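Aromatic-amino-acid:2-oxoglutarate transaminase (Candida albicans, PDB 6HND) binds pyridoxal 5'-phosphate and probably catalyses amino-group transfer from aromatic amino acids, and perhaps 2-aminoadipate, to 2-oxo acids. Local coordinates at residues L342-P345 / G346-L349; Q378-V381 / N382-Q386; I219-T222 / Q223-L227. All coordinates share one frame; numbering follows the deposited sequence.

Contact 1 (L342-P345 / G346-L349); sequences LFAP and GLRL. With PLP (pyridoxal-5'-phosphate), chain E.
G346 follows P345 in a short 3-10 turn. It has no side chain, and its backbone hydrogen-bonds to the second subunit. L347 N donates a weak bond to A344 O over 3.3 Å. The L347 side chain crosses F343 at about a right angle. L347 CD1 lies 3.7 Å from F343 CD1 and approaches the ring obliquely. L347 CG rests on A344 O at 3.4 Å. This loop joins strands 333-338 and 350-355 of the large mixed sheet. In this aminotransferase fold it carries the arginine that holds the cofactor phosphate. R348 has a left-handed backbone (phi 55°, psi 62°), and its chain bends at chi2 and chi3, which curls the guanidinium back to P345. R348 grips P345 O side-on, at 3.0 Å from R348 NE and 2.8 Å from R348 NH1. The oxygen lies in the guanidinium plane. R348 N also donates to P345 O, from above the carbonyl plane, making three donors on one oxygen. R348 NH1 then reaches PLP O3P at 2.9 Å in a nearly straight bond (171°). S340 and S167 also bind this cofactor. L349 N donates to a water, which also appears to bond A344 O.

Contact 2 (Q378-V381 / N382-Q386); sequences QTIV and NNVIQ
V381 and I385 lie side by side on helix 375-388 and point the same way. V381 is the residue most buried by this contact. Its CG1 methyl meets I385 CD1 at 4.0 Å. CG1 stands anti to the backbone N (chi1 166°), which places it on the side of the next turn. I385 CG1 and CD1 also lie against V381 O. V381 O accepts from I385 N over 3.1 Å. V381 also touches L347 and L349 of the loop between strands 333-338 and 350-355.

N382 is the second most buried residue here. Its CB lies 3.1 Å from Q378 O, the oxygen that takes the bond from N382 N. That donor comes from above the carbonyl plane. The N382 side chain then turns to its neighbour. N382 ND2 donates to N383 OD1 over 2.9 Å with an angle of 163°. The bond lies in the carbonyl plane of N383 and near the amide plane of N382. N382 ND2 also bonds K120 O, so the amide group has two partners to fix its rotation.

The four backbone bonds across the contact are i to i+4 bonds of an alpha helix, which widens to a pi-type turn at 384-386. The helix is packed between helix 137-151 and strands 53-60 and 109-113.

N383 sits one position on. N383 N donates to T379 O, and its side-chain carbon CG lies 3.4 Å from the same oxygen. Both polar atoms of the amide are bonded: OD1 takes the bond from N382, and ND2 bonds I122 O. On the strand side, V384 CG2 presses on I380 O at 3.1 Å and lies near I380 CG2. Both I380 and V384 touch V58.

Contact 3 (I219-T222 / Q223-L227); sequences IDLT and QFVDL
The chain enters helix 221-229 at D220, and the first turns close by i to i+4 bonds from F224 N to D220 O, V225 N to L221 O and D226 N to T222 O.

D220 is the N-cap. Its CG is anti to the backbone N (chi1 -175°), so the carboxylate swings over the first turn. D220 OD1 accepts from Q223 N over 3.1 Å with an angle of 163°. The donor meets OD1 from above the carboxylate plane, 44° out of it. Q223 lies alongside D220, and the two side chains point the same way. The Q223 chain bends at chi2, and its CG packs 3.8 Å from D220 OD1. The amide plane stands nearly at a right angle to the carboxylate. Q223 OE1 lies 4.0 Å from T222 CG2, a loose contact near the solvent.

The inner side of the turn is formed by I219 and F224. I219 CG2 meets F224 CB at 3.9 Å and approaches its ring obliquely. Both residues touch strand 183-187 and helix 260-272: I219 reaches E187 and F262, and F224 reaches L185 and I266. Helix 221-229 thus packs by its start against this strand of the large mixed sheet and against helix 260-272. L221 and V225 make a second apolar pair, partly exposed. L221 CG faces V225 CG2 at 4.3 Å. V225 CG2 also lies 3.5 Å from L221 O, and L221 packs on F262 and K265.

D220 therefore satisfies a backbone N-H of the first turn with its side chain and another with its own carbonyl. Its negative charge would probably also suit the positive end of the helix dipole. The polar cap lies on the more open side, while I219 and F224 pack inward.

Overall arrangement
Contacts 1 and 2 are buried neighbours, with centres 12 Å apart. L347 CD1 packs on V381 CG2 at 3.5 Å, so the loop of contact 1 packs on helix 375-388. Contact 3 lies on the far side of the chain's centre from contact 2 and is only partly buried. Its nearest atoms are about 22 Å from those of contact 1. Contacts 1 and 3 both border the large mixed sheet, one between two strands and one on a helix beside it. Contact 1 directs charge to a phosphate. Contact 2 mixes apolar packing with hydrogen bonds from side-chain amides to neighbouring loops. Contact 3 divides a polar helix cap from an apolar inner side.

Contact 1 (L342-P345 / G346-L349)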
loop_
_atom_site.group_PDB
_atom_site.type_symbol
_atom_site.label_atom_id
_atom_site.label_comp_id
_atom_site.label_asym_id
_atom_site.label_seq_id
_atom_site.Cartn_x
_atom_site.Cartn_y
_atom_site.Cartn_z
ATOM N N LEU B 342 -7.611 -12.180 -11.800
ATOM C CA LEU B 342 -8.245 -13.456 -11.509
ATOM C C LEU B 342 -9.322 -13.322 -10.425
ATOM O O LEU B 342 -10.094 -14.260 -10.287
ATOM C CB LEU B 342 -7.199 -14.441 -10.974
ATOM C CG LEU B 342 -6.232 -15.053 -11.979
ATOM C CD1 LEU B 342 -5.269 -15.973 -11.261
ATOM C CD2 LEU B 342 -6.996 -15.801 -13.067
ATOM N N PHE B 343 -9.269 -12.296 -9.562
ATOM C CA PHE B 343 -10.239 -12.085 -8.460
ATOM C C PHE B 343 -10.867 -10.699 -8.647
ATOM O O PHE B 343 -12.021 -10.668 -9.110
ATOM C CB PHE B 343 -9.557 -12.324 -7.114
ATOM C CG PHE B 343 -10.481 -12.546 -5.942
ATOM C CD1 PHE B 343 -11.419 -11.583 -5.578
ATOM C CD2 PHE B 343 -10.386 -13.697 -5.175
ATOM C CE1 PHE B 343 -12.244 -11.775 -4.483
ATOM C CE2 PHE B 343 -11.216 -13.885 -4.083
ATOM C CZ PHE B 343 -12.148 -12.934 -3.747
ATOM N N ALA B 344 -10.157 -9.603 -8.345
ATOM C CA ALA B 344 -10.627 -8.225 -8.658
ATOM C C ALA B 344 -9.517 -7.180 -8.486
ATOM O O ALA B 344 -8.712 -7.245 -7.566
ATOM C CB ALA B 344 -11.797 -7.910 -7.765
ATOM N N PRO B 345 -9.418 -6.152 -9.348
ATOM C CA PRO B 345 -8.392 -5.122 -9.171
ATOM C C PRO B 345 -8.495 -4.338 -7.853
ATOM O O PRO B 345 -7.456 -3.973 -7.310
ATOM C CB PRO B 345 -8.632 -4.194 -10.357
ATOM C CG PRO B 345 -9.301 -5.070 -11.379
ATOM C CD PRO B 345 -10.215 -5.954 -10.568
ATOM N N GLY B 346 -9.718 -4.131 -7.368
ATOM C CA GLY B 346 -10.036 -3.331 -6.171
ATOM C C GLY B 346 -9.478 -3.954 -4.898
ATOM O O GLY B 346 -9.461 -3.254 -3.875
ATOM N N LEU B 347 -9.022 -5.212 -4.943
ATOM C CA LEU B 347 -8.407 -5.839 -3.747
ATOM C C LEU B 347 -7.145 -5.045 -3.403
ATOM O O LEU B 347 -6.920 -4.791 -2.178
ATOM C CB LEU B 347 -8.030 -7.300 -3.995
ATOM C CG LEU B 347 -9.126 -8.304 -4.315
ATOM C CD1 LEU B 347 -8.481 -9.656 -4.500
ATOM C CD2 LEU B 347 -10.201 -8.371 -3.235
ATOM N N ARG B 348 -6.360 -4.690 -4.437
ATOM C CA ARG B 348 -4.956 -4.213 -4.288
ATOM C C ARG B 348 -4.178 -5.290 -3.501
ATOM O O ARG B 348 -3.762 -5.029 -2.372
ATOM C CB ARG B 348 -4.903 -2.881 -3.532
ATOM C CG ARG B 348 -5.582 -1.691 -4.189
ATOM C CD ARG B 348 -4.850 -1.227 -5.424
ATOM N NE ARG B 348 -5.231 -2.113 -6.508
ATOM C CZ ARG B 348 -4.558 -2.280 -7.633
ATOM N NH1 ARG B 348 -5.047 -3.116 -8.535
ATOM N NH2 ARG B 348 -3.417 -1.634 -7.858
ATOM N N LEU B 349 -4.081 -6.491 -4.053
ATOM C CA LEU B 349 -3.476 -7.681 -3.417
ATOM C C LEU B 349 -2.805 -8.533 -4.482
ATOM O O LEU B 349 -3.377 -8.702 -5.560
ATOM C CB LEU B 349 -4.522 -8.510 -2.663
ATOM C CG LEU B 349 -3.922 -9.509 -1.668
ATOM C CD1 LEU B 349 -3.341 -8.781 -0.486
ATOM C CD2 LEU B 349 -4.960 -10.516 -1.210
HETATM N N1 PLP E . 1.428 -5.814 -15.464
HETATM C C2 PLP E . 0.681 -6.119 -16.518
HETATM C C2A PLP E . 1.376 -6.731 -17.686
HETATM C C3 PLP E . -0.724 -5.902 -16.503
HETATM O O3 PLP E . -1.465 -6.234 -17.603
HETATM C C4 PLP E . -1.331 -5.331 -15.353
HETATM C C4A PLP E . -2.805 -5.195 -15.300
HETATM C C5 PLP E . -0.502 -5.034 -14.249
HETATM C C6 PLP E . 0.845 -5.276 -14.371
HETATM C C5A PLP E . -0.998 -4.340 -13.008
HETATM O O4P PLP E . -1.762 -5.169 -12.092
HETATM P P PLP E . -2.246 -4.558 -10.671
HETATM O O1P PLP E . -1.141 -3.629 -10.185
HETATM O O2P PLP E . -2.463 -5.836 -9.863
HETATM O O3P PLP E . -3.515 -3.815 -10.936
HETATM O O HOH W 1 -5.802 -6.740 -6.756
#

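Contact 2 (Q378-V381 / N382-Q386)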
loop_
_atom_site.group_PDB
_atom_site.type_symbol
_atom_site.label_atom_id
_atom_site.label_comp_id
_atom_site.label_asym_id
_atom_site.label_seq_id
_atom_site.Cartn_x
_atom_site.Cartn_y
_atom_site.Cartn_z
ATOM N N GLN B 378 -6.748 -9.300 2.920
ATOM C CA GLN B 378 -6.037 -10.592 3.074
ATOM C C GLN B 378 -6.994 -11.574 3.753
ATOM O O GLN B 378 -6.985 -12.744 3.380
ATOM C CB GLN B 378 -4.783 -10.449 3.924
ATOM C CG GLN B 378 -3.660 -9.691 3.247
ATOM C CD GLN B 378 -2.399 -9.732 4.077
ATOM O OE1 GLN B 378 -1.858 -10.815 4.356
ATOM N NE2 GLN B 378 -1.914 -8.553 4.460
ATOM N N THR B 379 -7.743 -11.103 4.748
ATOM C CA THR B 379 -8.681 -11.934 5.543
ATOM C C THR B 379 -9.790 -12.414 4.603
ATOM O O THR B 379 -9.945 -13.626 4.495
ATOM C CB THR B 379 -9.198 -11.175 6.771
ATOM O OG1 THR B 379 -8.059 -10.855 7.564
ATOM C CG2 THR B 379 -10.203 -11.959 7.589
ATOM N N ILE B 380 -10.477 -11.491 3.916
ATOM C CA ILE B 380 -11.604 -11.837 3.009
ATOM C C ILE B 380 -11.077 -12.756 1.903
ATOM O O ILE B 380 -11.687 -13.803 1.662
ATOM C CB ILE B 380 -12.317 -10.589 2.476
ATOM C CG1 ILE B 380 -13.095 -9.889 3.595
ATOM C CG2 ILE B 380 -13.220 -10.940 1.293
ATOM C CD1 ILE B 380 -13.638 -8.536 3.189
ATOM N N VAL B 381 -9.962 -12.416 1.276
ATOM C CA VAL B 381 -9.484 -13.163 0.078
ATOM C C VAL B 381 -9.026 -14.556 0.522
ATOM O O VAL B 381 -9.385 -15.552 -0.169
ATOM C CB VAL B 381 -8.416 -12.393 -0.724
ATOM C CG1 VAL B 381 -7.720 -13.295 -1.714
ATOM C CG2 VAL B 381 -9.015 -11.179 -1.422
ATOM N N ASN B 382 -8.292 -14.652 1.629
ATOM C CA ASN B 382 -7.787 -15.961 2.116
ATOM C C ASN B 382 -8.977 -16.875 2.450
ATOM O O ASN B 382 -8.995 -18.041 1.992
ATOM C CB ASN B 382 -6.865 -15.814 3.320
ATOM C CG ASN B 382 -6.453 -17.149 3.889
ATOM O OD1 ASN B 382 -5.486 -17.749 3.441
ATOM N ND2 ASN B 382 -7.195 -17.606 4.881
ATOM N N ASN B 383 -9.947 -16.378 3.217
ATOM C CA ASN B 383 -11.047 -17.230 3.733
ATOM C C ASN B 383 -11.936 -17.652 2.561
ATOM O O ASN B 383 -12.421 -18.784 2.567
ATOM C CB ASN B 383 -11.752 -16.539 4.892
ATOM C CG ASN B 383 -10.844 -16.428 6.100
ATOM O OD1 ASN B 383 -9.619 -16.561 5.979
ATOM N ND2 ASN B 383 -11.425 -16.153 7.259
ATOM N N VAL B 384 -12.116 -16.799 1.555
ATOM C CA VAL B 384 -12.971 -17.136 0.386
ATOM C C VAL B 384 -12.283 -18.296 -0.348
ATOM O O VAL B 384 -12.989 -19.283 -0.673
ATOM C CB VAL B 384 -13.254 -15.918 -0.514
ATOM C CG1 VAL B 384 -13.773 -16.330 -1.896
ATOM C CG2 VAL B 384 -14.200 -14.917 0.156
ATOM N N ILE B 385 -10.955 -18.224 -0.534
ATOM C CA ILE B 385 -10.174 -19.237 -1.310
ATOM C C ILE B 385 -10.144 -20.555 -0.525
ATOM O O ILE B 385 -10.443 -21.588 -1.134
ATOM C CB ILE B 385 -8.776 -18.712 -1.712
ATOM C CG1 ILE B 385 -8.873 -17.775 -2.905
ATOM C CG2 ILE B 385 -7.808 -19.843 -2.042
ATOM C CD1 ILE B 385 -7.630 -17.037 -3.213
ATOM N N GLN B 386 -9.905 -20.513 0.784
ATOM C CA GLN B 386 -9.748 -21.718 1.639
ATOM C C GLN B 386 -11.127 -22.349 1.926
ATOM O O GLN B 386 -11.248 -23.582 1.809
ATOM C CB GLN B 386 -8.965 -21.362 2.913
ATOM C CG GLN B 386 -7.702 -22.206 3.157
ATOM C CD GLN B 386 -6.382 -21.673 2.615
ATOM O OE1 GLN B 386 -5.880 -22.174 1.615
ATOM N NE2 GLN B 386 -5.746 -20.729 3.306
#

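Contact 3 (I219-T222 / Q223-L227)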
loop_
_atom_site.group_PDB
_atom_site.type_symbol
_atom_site.label_atom_id
_atom_site.label_comp_id
_atom_site.label_asym_id
_atom_site.label_seq_id
_atom_site.Cartn_x
_atom_site.Cartn_y
_atom_site.Cartn_z
ATOM N N ILE B 219 9.503 -11.056 -27.789
ATOM C CA ILE B 219 10.915 -10.627 -28.000
ATOM C C ILE B 219 11.466 -11.259 -29.290
ATOM O O ILE B 219 11.317 -12.490 -29.470
ATOM C CB ILE B 219 11.771 -11.015 -26.786
ATOM C CG1 ILE B 219 11.455 -10.103 -25.591
ATOM C CG2 ILE B 219 13.240 -10.975 -27.147
ATOM C CD1 ILE B 219 11.978 -10.616 -24.249
ATOM N N ASP B 220 12.162 -10.463 -30.104
ATOM C CA ASP B 220 12.912 -10.956 -31.284
ATOM C C ASP B 220 14.265 -11.512 -30.805
ATOM O O ASP B 220 15.186 -10.713 -30.517
ATOM C CB ASP B 220 13.077 -9.828 -32.299
ATOM C CG ASP B 220 13.736 -10.266 -33.602
ATOM O OD1 ASP B 220 14.768 -10.970 -33.541
ATOM O OD2 ASP B 220 13.204 -9.898 -34.669
ATOM N N LEU B 221 14.405 -12.833 -30.735
ATOM C CA LEU B 221 15.605 -13.449 -30.123
ATOM C C LEU B 221 16.874 -13.021 -30.879
ATOM O O LEU B 221 17.872 -12.671 -30.219
ATOM C CB LEU B 221 15.455 -14.972 -30.065
ATOM C CG LEU B 221 16.593 -15.672 -29.299
ATOM C CD1 LEU B 221 16.602 -15.284 -27.838
ATOM C CD2 LEU B 221 16.528 -17.179 -29.433
ATOM N N THR B 222 16.861 -13.026 -32.207
ATOM C CA THR B 222 18.047 -12.678 -33.033
ATOM C C THR B 222 18.524 -11.270 -32.637
ATOM O O THR B 222 19.741 -11.104 -32.407
ATOM C CB THR B 222 17.736 -12.841 -34.522
ATOM O OG1 THR B 222 17.569 -14.234 -34.776
ATOM C CG2 THR B 222 18.830 -12.316 -35.423
ATOM N N GLN B 223 17.605 -10.300 -32.520
ATOM C CA GLN B 223 17.960 -8.895 -32.201
ATOM C C GLN B 223 18.329 -8.779 -30.713
ATOM O O GLN B 223 19.129 -7.895 -30.393
ATOM C CB GLN B 223 16.864 -7.921 -32.637
ATOM C CG GLN B 223 16.763 -7.780 -34.156
ATOM C CD GLN B 223 18.097 -7.439 -34.781
ATOM O OE1 GLN B 223 18.716 -8.268 -35.459
ATOM N NE2 GLN B 223 18.573 -6.221 -34.534
ATOM N N PHE B 224 17.816 -9.652 -29.851
ATOM C CA PHE B 224 18.157 -9.673 -28.413
ATOM C C PHE B 224 19.615 -10.145 -28.267
ATOM O O PHE B 224 20.464 -9.407 -27.729
ATOM C CB PHE B 224 17.130 -10.487 -27.614
ATOM C CG PHE B 224 17.296 -10.398 -26.111
ATOM C CD1 PHE B 224 17.278 -9.175 -25.463
ATOM C CD2 PHE B 224 17.482 -11.529 -25.341
ATOM C CE1 PHE B 224 17.453 -9.100 -24.088
ATOM C CE2 PHE B 224 17.667 -11.451 -23.972
ATOM C CZ PHE B 224 17.631 -10.237 -23.344
ATOM N N VAL B 225 19.943 -11.301 -28.820
ATOM C CA VAL B 225 21.349 -11.803 -28.865
ATOM C C VAL B 225 22.274 -10.701 -29.422
ATOM O O VAL B 225 23.304 -10.395 -28.794
ATOM C CB VAL B 225 21.430 -13.133 -29.642
ATOM C CG1 VAL B 225 22.864 -13.586 -29.858
ATOM C CG2 VAL B 225 20.672 -14.228 -28.925
ATOM N N ASP B 226 21.916 -10.071 -30.535
ATOM C CA ASP B 226 22.773 -9.049 -31.180
ATOM C C ASP B 226 23.009 -7.888 -30.197
ATOM O O ASP B 226 24.192 -7.428 -30.075
ATOM C CB ASP B 226 22.176 -8.587 -32.511
ATOM C CG ASP B 226 23.029 -7.520 -33.173
ATOM O OD1 ASP B 226 24.134 -7.855 -33.631
ATOM O OD2 ASP B 226 22.608 -6.345 -33.167
ATOM N N LEU B 227 21.946 -7.402 -29.543
ATOM C CA LEU B 227 22.034 -6.313 -28.524
ATOM C C LEU B 227 23.027 -6.738 -27.428
ATOM O O LEU B 227 23.888 -5.959 -27.065
ATOM C CB LEU B 227 20.629 -6.033 -27.966
ATOM C CG LEU B 227 20.505 -5.013 -26.828
ATOM C CD1 LEU B 227 20.965 -3.637 -27.263
ATOM C CD2 LEU B 227 19.068 -4.940 -26.316
#